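Local atomic coordinates of xyloglucanase (Paenibacillus pabuli, PDB entry 2JEP), a protein that hydrolyses xyloglucan, a branched polysaccharide of the plant cell wall, as a family 5 glycoside hydrolase. Residues A219-V224 / R258-A263; I205-V210 / P243-R248; F371-R376 / N385-I390. All blocks are in the same frame, centred on the assembly; numbering follows the deposited sequence. Where two conformers were deposited one is given.

Contact 1: residues A219-V224 / R258-A263. With EDO (1,2-ethanediol), chain D.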
loop_
_atom_site.group_PDB
_atom_site.type_symbol
_atom_site.label_atom_id
_atom_site.label_comp_id
_atom_site.label_asym_id
_atom_site.label_seq_id
_atom_site.Cartn_x
_atom_site.Cartn_y
_atom_site.Cartn_z
ATOM N N ALA A 219 -9.322 -8.832 -16.528
ATOM C CA ALA A 219 -8.642 -7.743 -17.225
ATOM C C ALA A 219 -8.032 -6.675 -16.342
ATOM O O ALA A 219 -7.204 -5.907 -16.803
ATOM C CB ALA A 219 -9.610 -7.078 -18.223
ATOM N N ARG A 220 -8.447 -6.596 -15.078
ATOM C CA ARG A 220 -8.059 -5.457 -14.253
ATOM C C ARG A 220 -6.584 -5.504 -13.852
ATOM O O ARG A 220 -5.925 -6.535 -13.940
ATOM C CB ARG A 220 -8.959 -5.321 -13.041
ATOM C CG ARG A 220 -8.635 -6.228 -11.897
ATOM C CD ARG A 220 -9.461 -5.923 -10.633
ATOM N NE ARG A 220 -10.873 -6.227 -10.837
ATOM C CZ ARG A 220 -11.821 -5.369 -11.190
ATOM N NH1 ARG A 220 -11.587 -4.080 -11.327
ATOM N NH2 ARG A 220 -13.031 -5.828 -11.440
ATOM N N TRP A 221 -6.079 -4.368 -13.384
ATOM C CA TRP A 221 -4.738 -4.315 -12.841
ATOM C C TRP A 221 -4.670 -4.976 -11.470
ATOM O O TRP A 221 -5.537 -4.777 -10.611
ATOM C CB TRP A 221 -4.284 -2.867 -12.735
ATOM C CG TRP A 221 -4.071 -2.226 -14.053
ATOM C CD1 TRP A 221 -4.979 -1.506 -14.789
ATOM C CD2 TRP A 221 -2.866 -2.237 -14.809
ATOM N NE1 TRP A 221 -4.400 -1.088 -15.958
ATOM C CE2 TRP A 221 -3.105 -1.525 -15.999
ATOM C CE3 TRP A 221 -1.618 -2.817 -14.616
ATOM C CZ2 TRP A 221 -2.115 -1.342 -16.976
ATOM C CZ3 TRP A 221 -0.645 -2.644 -15.596
ATOM C CH2 TRP A 221 -0.908 -1.912 -16.755
ATOM N N LEU A 222 -3.599 -5.744 -11.266
ATOM C CA LEU A 222 -3.340 -6.444 -10.017
ATOM C C LEU A 222 -1.960 -6.053 -9.511
ATOM O O LEU A 222 -0.987 -6.094 -10.262
ATOM C CB LEU A 222 -3.366 -7.946 -10.261
ATOM C CG LEU A 222 -4.651 -8.517 -10.884
ATOM C CD1 LEU A 222 -4.515 -10.028 -11.084
ATOM C CD2 LEU A 222 -5.860 -8.182 -10.061
ATOM N N LEU A 223 -1.890 -5.666 -8.238
ATOM C CA LEU A 223 -0.684 -5.142 -7.612
ATOM C C LEU A 223 -0.107 -6.208 -6.676
ATOM O O LEU A 223 -0.842 -6.744 -5.848
ATOM C CB LEU A 223 -1.042 -3.879 -6.826
ATOM C CG LEU A 223 0.022 -3.174 -5.987
ATOM C CD1 LEU A 223 1.144 -2.672 -6.900
ATOM C CD2 LEU A 223 -0.552 -2.036 -5.193
ATOM N N VAL A 224 1.187 -6.510 -6.831
ATOM C CA VAL A 224 1.856 -7.529 -6.043
ATOM C C VAL A 224 3.161 -6.970 -5.474
ATOM O O VAL A 224 3.884 -6.254 -6.165
ATOM C CB VAL A 224 2.133 -8.834 -6.846
ATOM C CG1 VAL A 224 0.813 -9.406 -7.343
ATOM C CG2 VAL A 224 3.109 -8.619 -8.005
ATOM N N ARG A 258 -0.688 -6.599 -17.067
ATOM C CA ARG A 258 -1.735 -6.042 -16.199
ATOM C C ARG A 258 -1.409 -6.373 -14.742
ATOM O O ARG A 258 -2.295 -6.630 -13.906
ATOM C CB ARG A 258 -3.145 -6.521 -16.576
ATOM C CG ARG A 258 -3.683 -5.834 -17.847
ATOM C CD ARG A 258 -3.937 -4.351 -17.622
ATOM N NE ARG A 258 -4.515 -3.697 -18.793
ATOM C CZ ARG A 258 -3.797 -3.300 -19.849
ATOM N NH1 ARG A 258 -2.473 -3.424 -19.909
ATOM N NH2 ARG A 258 -4.424 -2.765 -20.879
ATOM N N ILE A 259 -0.103 -6.351 -14.462
ATOM C CA ILE A 259 0.408 -6.519 -13.105
ATOM C C ILE A 259 1.287 -5.325 -12.782
ATOM O O ILE A 259 2.027 -4.841 -13.633
ATOM C CB ILE A 259 1.171 -7.843 -12.938
ATOM C CG1 ILE A 259 0.212 -9.016 -13.149
ATOM C CG2 ILE A 259 1.832 -7.926 -11.548
ATOM C CD1 ILE A 259 0.895 -10.327 -13.236
ATOM N N MET A 260 1.138 -4.817 -11.559
ATOM C CA MET A 260 1.932 -3.705 -11.027
ATOM C C MET A 260 2.723 -4.237 -9.833
ATOM O O MET A 260 2.297 -5.207 -9.199
ATOM C CB MET A 260 1.035 -2.590 -10.490
ATOM C CG MET A 260 -0.067 -2.138 -11.388
ATOM S SD MET A 260 -1.120 -0.945 -10.550
ATOM C CE MET A 260 -1.841 -0.046 -11.955
ATOM N N ILE A 261 3.827 -3.568 -9.497
ATOM C CA ILE A 261 4.703 -3.996 -8.407
ATOM C C ILE A 261 4.662 -2.979 -7.271
ATOM O O ILE A 261 4.773 -1.779 -7.493
ATOM C CB ILE A 261 6.158 -4.158 -8.880
ATOM C CG1 ILE A 261 6.248 -5.036 -10.141
ATOM C CG2 ILE A 261 7.031 -4.759 -7.789
ATOM C CD1 ILE A 261 5.651 -6.445 -9.996
ATOM N N SER A 262 4.470 -3.493 -6.054
ATOM C CA SER A 262 4.382 -2.675 -4.846
ATOM C C SER A 262 5.693 -2.602 -4.100
ATOM O O SER A 262 6.358 -3.608 -3.989
ATOM C CB SER A 262 3.373 -3.316 -3.918
ATOM O OG SER A 262 3.399 -2.765 -2.626
ATOM N N ALA A 263 6.037 -1.411 -3.593
ATOM C CA ALA A 263 7.064 -1.267 -2.552
ATOM C C ALA A 263 6.602 -0.147 -1.631
ATOM O O ALA A 263 5.746 0.686 -2.022
ATOM C CB ALA A 263 8.479 -0.956 -3.146
HETATM C C1 EDO D . -7.884 -4.369 -21.996
HETATM O O1 EDO D . -8.687 -4.772 -20.877
HETATM C C2 EDO D . -8.156 -2.888 -22.268
HETATM O O2 EDO D . -7.422 -2.068 -21.333
HETATM O O HOH W 1 -7.426 -3.861 -18.534
#
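Trp-221 and Arg-258 meet just before two parallel strands begin. Arg-258 CD lies over the centre of the indole, 3.6 Å from the centroid of the Trp-221 six-membered ring, in a CH-pi contact. The Arg-258 chain bends at chi2 (-67°), which brings CD over the ring. The guanidinium continues on the same side, its plane only 12° from that of the indole, with Arg-258 NH1 nearest to Trp-221 CZ2, beyond the ring's edge. The opposite face of the indole takes Met-260. Its CE sits 3.7 Å from Trp-221 CD2, offset toward the rim, and the sulfur makes an oblique Met-aromatic contact. The indole is thus held between an arginine and a methionine.

The guanidinium also has polar partners. Arg-258 NH2 donates to O2 of a 1,2-ethanediol, probably from the crystallisation liquor, and NH1 to Gln-256 OE1. A water links Arg-258 NE to Ala-219 O.

Further along, Leu-223 CD1 packs on Met-260 CB at 3.6 Å. On the other face of the sheet Val-224 CG2 touches Ile-259 CG2 at 3.8 Å. Four backbone bonds join the strands, including Met-260 N to Leu-222 O at 2.8 Å and Val-224 N to Met-260 O at 2.9 Å. Leu-222 and Val-224 face helix 193-211, while Trp-221 and Met-260 touch helix 35-42. These are neighbouring strands, 222-225 and 259-265, of the eight-stranded parallel TIM barrel of this family.

Contact 2: residues I205-V210 / P243-R248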
loop_
_atom_site.group_PDB
_atom_site.type_symbol
_atom_site.label_atom_id
_atom_site.label_comp_id
_atom_site.label_asym_id
_atom_site.label_seq_id
_atom_site.Cartn_x
_atom_site.Cartn_y
_atom_site.Cartn_z
ATOM N N ILE A 205 -0.968 -17.610 -7.012
ATOM C CA ILE A 205 -2.330 -18.057 -6.668
ATOM C C ILE A 205 -3.327 -16.911 -6.766
ATOM O O ILE A 205 -4.437 -17.063 -7.323
ATOM C CB ILE A 205 -2.352 -18.684 -5.234
ATOM C CG1 ILE A 205 -1.583 -20.010 -5.230
ATOM C CG2 ILE A 205 -3.788 -18.921 -4.750
ATOM C CD1 ILE A 205 -1.129 -20.453 -3.828
ATOM N N PHE A 206 -2.948 -15.766 -6.209
ATOM C CA PHE A 206 -3.795 -14.576 -6.297
ATOM C C PHE A 206 -4.117 -14.244 -7.748
ATOM O O PHE A 206 -5.289 -14.068 -8.115
ATOM C CB PHE A 206 -3.095 -13.411 -5.571
ATOM C CG PHE A 206 -3.545 -12.054 -5.985
ATOM C CD1 PHE A 206 -4.743 -11.525 -5.535
ATOM C CD2 PHE A 206 -2.739 -11.255 -6.783
ATOM C CE1 PHE A 206 -5.104 -10.214 -5.882
ATOM C CE2 PHE A 206 -3.099 -9.975 -7.120
ATOM C CZ PHE A 206 -4.291 -9.451 -6.679
ATOM N N VAL A 207 -3.089 -14.102 -8.576
ATOM C CA VAL A 207 -3.314 -13.688 -9.957
ATOM C C VAL A 207 -4.260 -14.667 -10.663
ATOM O O VAL A 207 -5.272 -14.266 -11.232
ATOM C CB VAL A 207 -1.978 -13.531 -10.729
ATOM C CG1 VAL A 207 -2.228 -13.385 -12.239
ATOM C CG2 VAL A 207 -1.127 -12.330 -10.179
ATOM N N ASP A 208 -3.930 -15.946 -10.603
ATOM C CA ASP A 208 -4.708 -16.923 -11.357
ATOM C C ASP A 208 -6.120 -17.077 -10.807
ATOM O O ASP A 208 -7.073 -17.267 -11.564
ATOM C CB ASP A 208 -4.029 -18.277 -11.333
ATOM C CG ASP A 208 -2.677 -18.295 -12.064
ATOM O OD1 ASP A 208 -2.436 -17.468 -12.948
ATOM O OD2 ASP A 208 -1.865 -19.183 -11.763
ATOM N N THR A 209 -6.269 -16.996 -9.486
ATOM C CA THR A 209 -7.590 -17.098 -8.894
ATOM C C THR A 209 -8.462 -15.925 -9.306
ATOM O O THR A 209 -9.620 -16.100 -9.693
ATOM C CB THR A 209 -7.473 -17.170 -7.340
ATOM O OG1 THR A 209 -6.758 -18.355 -6.966
ATOM C CG2 THR A 209 -8.821 -17.175 -6.669
ATOM N N VAL A 210 -7.921 -14.716 -9.206
ATOM C CA VAL A 210 -8.702 -13.538 -9.583
ATOM C C VAL A 210 -9.122 -13.613 -11.044
ATOM O O VAL A 210 -10.278 -13.304 -11.378
ATOM C CB VAL A 210 -7.910 -12.240 -9.294
ATOM C CG1 VAL A 210 -8.558 -11.038 -9.992
ATOM C CG2 VAL A 210 -7.797 -12.045 -7.783
ATOM N N PRO A 243 4.936 -13.043 -11.449
ATOM C CA PRO A 243 3.961 -14.070 -11.749
ATOM C C PRO A 243 3.672 -14.181 -13.237
ATOM O O PRO A 243 3.785 -13.194 -13.954
ATOM C CB PRO A 243 2.710 -13.591 -11.017
ATOM C CG PRO A 243 2.891 -12.172 -10.825
ATOM C CD PRO A 243 4.336 -11.900 -10.742
ATOM N N THR A 244 3.282 -15.367 -13.690
ATOM C CA THR A 244 2.688 -15.499 -15.007
ATOM C C THR A 244 1.233 -15.031 -14.907
ATOM O O THR A 244 0.683 -14.914 -13.820
ATOM C CB THR A 244 2.728 -16.970 -15.500
ATOM O OG1 THR A 244 2.025 -17.824 -14.581
ATOM C CG2 THR A 244 4.171 -17.471 -15.635
ATOM N N ASP A 245 0.592 -14.786 -16.040
ATOM C CA ASP A 245 -0.793 -14.319 -16.027
ATOM C C ASP A 245 -1.551 -14.937 -17.197
ATOM O O ASP A 245 -2.195 -14.256 -17.986
ATOM C CB ASP A 245 -0.794 -12.779 -16.066
ATOM C CG ASP A 245 -2.120 -12.158 -15.623
ATOM O OD1 ASP A 245 -3.051 -12.881 -15.218
ATOM O OD2 ASP A 245 -2.208 -10.918 -15.677
ATOM N N ASN A 246 -1.480 -16.263 -17.268
ATOM C CA ASN A 246 -1.987 -16.973 -18.446
ATOM C C ASN A 246 -3.506 -17.102 -18.507
ATOM O O ASN A 246 -4.055 -17.453 -19.556
ATOM C CB ASN A 246 -1.335 -18.343 -18.555
ATOM C CG ASN A 246 0.140 -18.272 -18.795
ATOM O OD1 ASN A 246 0.927 -19.006 -18.138
ATOM N ND2 ASN A 246 0.550 -17.423 -19.712
ATOM N N TYR A 247 -4.202 -16.808 -17.404
ATOM C CA TYR A 247 -5.668 -16.821 -17.388
ATOM C C TYR A 247 -6.300 -15.460 -17.656
ATOM O O TYR A 247 -7.529 -15.322 -17.586
ATOM C CB TYR A 247 -6.214 -17.382 -16.064
ATOM C CG TYR A 247 -5.786 -18.803 -15.825
ATOM C CD1 TYR A 247 -6.541 -19.867 -16.326
ATOM C CD2 TYR A 247 -4.607 -19.100 -15.143
ATOM C CE1 TYR A 247 -6.149 -21.179 -16.110
ATOM C CE2 TYR A 247 -4.192 -20.410 -14.934
ATOM C CZ TYR A 247 -4.976 -21.443 -15.426
ATOM O OH TYR A 247 -4.583 -22.746 -15.238
ATOM N N ARG A 248 -5.475 -14.444 -17.928
ATOM C CA ARG A 248 -5.975 -13.108 -18.133
ATOM C C ARG A 248 -6.752 -13.033 -19.439
ATOM O O ARG A 248 -6.612 -13.886 -20.331
ATOM C CB ARG A 248 -4.827 -12.097 -18.146
ATOM C CG ARG A 248 -4.022 -12.102 -19.412
ATOM C CD ARG A 248 -2.818 -11.229 -19.293
ATOM N NE ARG A 248 -2.231 -10.987 -20.595
ATOM C CZ ARG A 248 -1.228 -10.163 -20.822
ATOM N NH1 ARG A 248 -0.632 -9.523 -19.819
ATOM N NH2 ARG A 248 -0.799 -9.997 -22.059
HETATM O O HOH W 2 -0.692 -17.980 -15.006
HETATM O O HOH W 3 -3.596 -15.620 -14.843
#
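Val-207 and Asp-208, on one turn of helix 193-211, face an irregular loop that includes a type I beta turn from Asp-245 to Arg-248. The nearest CA atoms, of Asp-208 and Tyr-247, are 6.1 Å apart. No direct hydrogen bond joins the segments.

Val-207 meets the loop with both methyls. Its CG1, anti to the backbone N (chi1 168°), lies 3.1 Å from Asp-245 OD1, a tight contact. CG2 packs more loosely on Pro-243 CG, at 4.1 Å. Asp-208 sits beside Tyr-247, with OD1 at the ring edge, 3.5 Å from CD2. The carboxylate and ring planes are 68° apart.

Two waters bridge the segments, and both donate to Asp-208 OD1. One, 2.7 Å from Asp-208 OD1, also bonds Thr-244 OG1 and accepts from Asn-246 N. The other, 2.9 Å from Asp-208 OD1, also donates to Asp-245 OD1 and accepts from Tyr-247 N. An alanine at Asp-208 would probably leave both waters without their acceptor on the helix and weaken the link to the turn.

Asp-245 OD2 forms a salt bridge with Arg-211, which would probably ease the repulsion between Asp-245 and Asp-208. The loop is joined to the helix mainly through water and carboxylates, with a small apolar patch.

Contact 3: residues F371-R376 / N385-I390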
loop_
_atom_site.group_PDB
_atom_site.type_symbol
_atom_site.label_atom_id
_atom_site.label_comp_id
_atom_site.label_asym_id
_atom_site.label_seq_id
_atom_site.Cartn_x
_atom_site.Cartn_y
_atom_site.Cartn_z
ATOM N N PHE A 371 0.646 10.583 11.453
ATOM C CA PHE A 371 0.834 10.739 10.012
ATOM C C PHE A 371 -0.296 11.533 9.323
ATOM O O PHE A 371 -0.242 11.753 8.120
ATOM C CB PHE A 371 0.877 9.381 9.310
ATOM C CG PHE A 371 2.128 8.579 9.491
ATOM C CD1 PHE A 371 3.205 8.765 8.638
ATOM C CD2 PHE A 371 2.170 7.539 10.393
ATOM C CE1 PHE A 371 4.317 7.944 8.725
ATOM C CE2 PHE A 371 3.285 6.705 10.479
ATOM C CZ PHE A 371 4.350 6.915 9.629
ATOM N N ALA A 372 -1.341 11.913 10.040
ATOM C CA ALA A 372 -2.505 12.455 9.381
ATOM C C ALA A 372 -2.274 13.807 8.705
ATOM O O ALA A 372 -1.563 14.669 9.231
ATOM C CB ALA A 372 -3.608 12.598 10.403
ATOM N N LEU A 373 -2.955 13.996 7.567
ATOM C CA LEU A 373 -3.043 15.279 6.909
ATOM C C LEU A 373 -4.418 15.925 7.047
ATOM O O LEU A 373 -4.583 17.099 6.680
ATOM C CB LEU A 373 -2.724 15.174 5.413
ATOM C CG LEU A 373 -1.472 14.382 5.039
ATOM C CD1 LEU A 373 -1.330 14.318 3.508
ATOM C CD2 LEU A 373 -0.207 14.944 5.719
ATOM N N PHE A 374 -5.387 15.147 7.530
ATOM C CA PHE A 374 -6.776 15.574 7.748
ATOM C C PHE A 374 -7.210 15.160 9.144
ATOM O O PHE A 374 -6.734 14.157 9.667
ATOM C CB PHE A 374 -7.709 14.892 6.742
ATOM C CG PHE A 374 -7.335 15.138 5.313
ATOM C CD1 PHE A 374 -7.858 16.224 4.606
ATOM C CD2 PHE A 374 -6.496 14.266 4.647
ATOM C CE1 PHE A 374 -7.513 16.443 3.289
ATOM C CE2 PHE A 374 -6.143 14.484 3.323
ATOM C CZ PHE A 374 -6.642 15.569 2.648
ATOM N N ASN A 375 -8.114 15.942 9.736
ATOM C CA ASN A 375 -8.787 15.528 10.959
ATOM C C ASN A 375 -10.096 14.873 10.530
ATOM O O ASN A 375 -10.974 15.504 9.944
ATOM C CB ASN A 375 -8.995 16.664 11.967
ATOM C CG ASN A 375 -9.687 16.183 13.237
ATOM O OD1 ASN A 375 -10.745 15.568 13.161
ATOM N ND2 ASN A 375 -9.092 16.438 14.399
ATOM N N ARG A 376 -10.153 13.565 10.771
ATOM C CA ARG A 376 -11.288 12.771 10.341
ATOM C C ARG A 376 -12.535 13.027 11.176
ATOM O O ARG A 376 -13.614 12.739 10.752
ATOM C CB ARG A 376 -10.919 11.301 10.339
ATOM C CG ARG A 376 -9.801 11.011 9.369
ATOM C CD ARG A 376 -9.461 9.544 9.187
ATOM N NE ARG A 376 -8.233 9.409 8.398
ATOM C CZ ARG A 376 -7.635 8.250 8.133
ATOM N NH1 ARG A 376 -8.209 7.107 8.442
ATOM N NH2 ARG A 376 -6.464 8.226 7.537
ATOM N N ASN A 385 0.507 22.351 4.375
ATOM C CA ASN A 385 1.794 22.515 3.743
ATOM C C ASN A 385 2.357 21.176 3.238
ATOM O O ASN A 385 3.010 21.144 2.204
ATOM C CB ASN A 385 2.799 23.228 4.668
ATOM C CG ASN A 385 2.636 24.751 4.683
ATOM O OD1 ASN A 385 1.948 25.337 3.852
ATOM N ND2 ASN A 385 3.318 25.395 5.621
ATOM N N ILE A 386 2.069 20.069 3.939
ATOM C CA ILE A 386 2.499 18.759 3.435
ATOM C C ILE A 386 1.676 18.388 2.189
ATOM O O ILE A 386 2.214 17.869 1.213
ATOM C CB ILE A 386 2.413 17.647 4.523
ATOM C CG1 ILE A 386 3.408 17.937 5.653
ATOM C CG2 ILE A 386 2.638 16.249 3.909
ATOM C CD1 ILE A 386 3.248 17.053 6.858
ATOM N N ILE A 387 0.371 18.653 2.210
ATOM C CA ILE A 387 -0.417 18.406 1.017
ATOM C C ILE A 387 0.131 19.201 -0.142
ATOM O O ILE A 387 0.299 18.684 -1.258
ATOM C CB ILE A 387 -1.913 18.769 1.246
ATOM C CG1 ILE A 387 -2.520 17.818 2.273
ATOM C CG2 ILE A 387 -2.705 18.715 -0.056
ATOM C CD1 ILE A 387 -3.931 18.187 2.749
ATOM N N ASN A 388 0.415 20.472 0.108
ATOM C CA ASN A 388 0.937 21.309 -0.978
ATOM C C ASN A 388 2.270 20.770 -1.502
ATOM O O ASN A 388 2.555 20.835 -2.696
ATOM C CB ASN A 388 1.138 22.763 -0.522
ATOM C CG ASN A 388 -0.151 23.515 -0.318
ATOM O OD1 ASN A 388 -1.204 23.085 -0.749
ATOM N ND2 ASN A 388 -0.060 24.663 0.343
ATOM N N ALA A 389 3.121 20.289 -0.592
ATOM C CA ALA A 389 4.419 19.720 -0.965
ATOM C C ALA A 389 4.246 18.503 -1.885
ATOM O O ALA A 389 4.928 18.372 -2.898
ATOM C CB ALA A 389 5.195 19.361 0.299
ATOM N N ILE A 390 3.295 17.629 -1.562
ATOM C CA ILE A 390 3.005 16.482 -2.407
ATOM C C ILE A 390 2.555 16.969 -3.787
ATOM O O ILE A 390 2.975 16.454 -4.828
ATOM C CB ILE A 390 1.928 15.559 -1.756
ATOM C CG1 ILE A 390 2.514 14.890 -0.503
ATOM C CG2 ILE A 390 1.394 14.510 -2.751
ATOM C CD1 ILE A 390 1.472 14.180 0.376
#
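Leu-373 fills the middle of this contact, and its two methyls reach different residues of helix 384-393. CD2 is the closer of them, 3.6 Å from Ile-386 CG2, and it also touches CB of the same isoleucine. The two side chains cross at about a right angle. Leu-373 CD1 rests on Ile-387 CG1 at 3.9 Å. The side chain sets out toward the helix, with CG anti to the carbonyl carbon (chi1 -47°), and chi2 (177°) turns the methyl branches, one to each of two successive isoleucines.

Phe-374 adds a smaller contact. Its CB does not point at the helix, but the far end of the ring comes nearer. CZ lies 3.8 Å from Ile-387 CD1, and CE1 is 4.0 Å from the same methyl. The methyl approaches the ring obliquely. Ile-387 therefore touches both residues, Leu-373 mainly through CG1 and Phe-374 through CD1.

The packing is looser toward Ile-390, one turn further along the helix. Its CD1 is 4.2 Å from Leu-373 CD1, and little surface is buried there. The helix side bearing Asn-385 and Asn-388 is turned from the strand segment and lies nearer solvent. Asn-385 is exposed and Asn-388 partly so, with Asn-388 OD1 bonded to Gln-384 NE2. No hydrogen bond crosses between the segments, so the join is made by aliphatic and aromatic carbon alone.

Around it, Leu-373 and Ile-390 both touch Tyr-360 of barrel strand 357-362. Ile-386 and Ile-390 also touch helix 336-353, while Phe-374 reaches helix 72-80 and meets the ring of Trp-46 on strand 45-48. The short hairpin of strands 374-375 and 380-381 leads, after two residues, into helix 384-393. The contact thus packs this last helix against the region where the barrel closes, between its last and first strands.

Contact 1 lies in the barrel wall and contact 2 at the surface just outside it. They share a neighbourhood: Phe-206 and Val-210 of helix 193-211 pack on Leu-222, and Pro-243 packs on Ile-259. Their segments alternate along the chain. Contact 3 is buried too, but on the opposite side of the chain's centre, with its own centre about 27 Å from that of contact 1 and about 36 Å from that of contact 2. The chemistry follows the place. Contact 1 combines backbone bonds between strands with an indole held between an arginine and a methionine, contact 2 relies largely on bridging water, and contact 3 has apolar side chains alone.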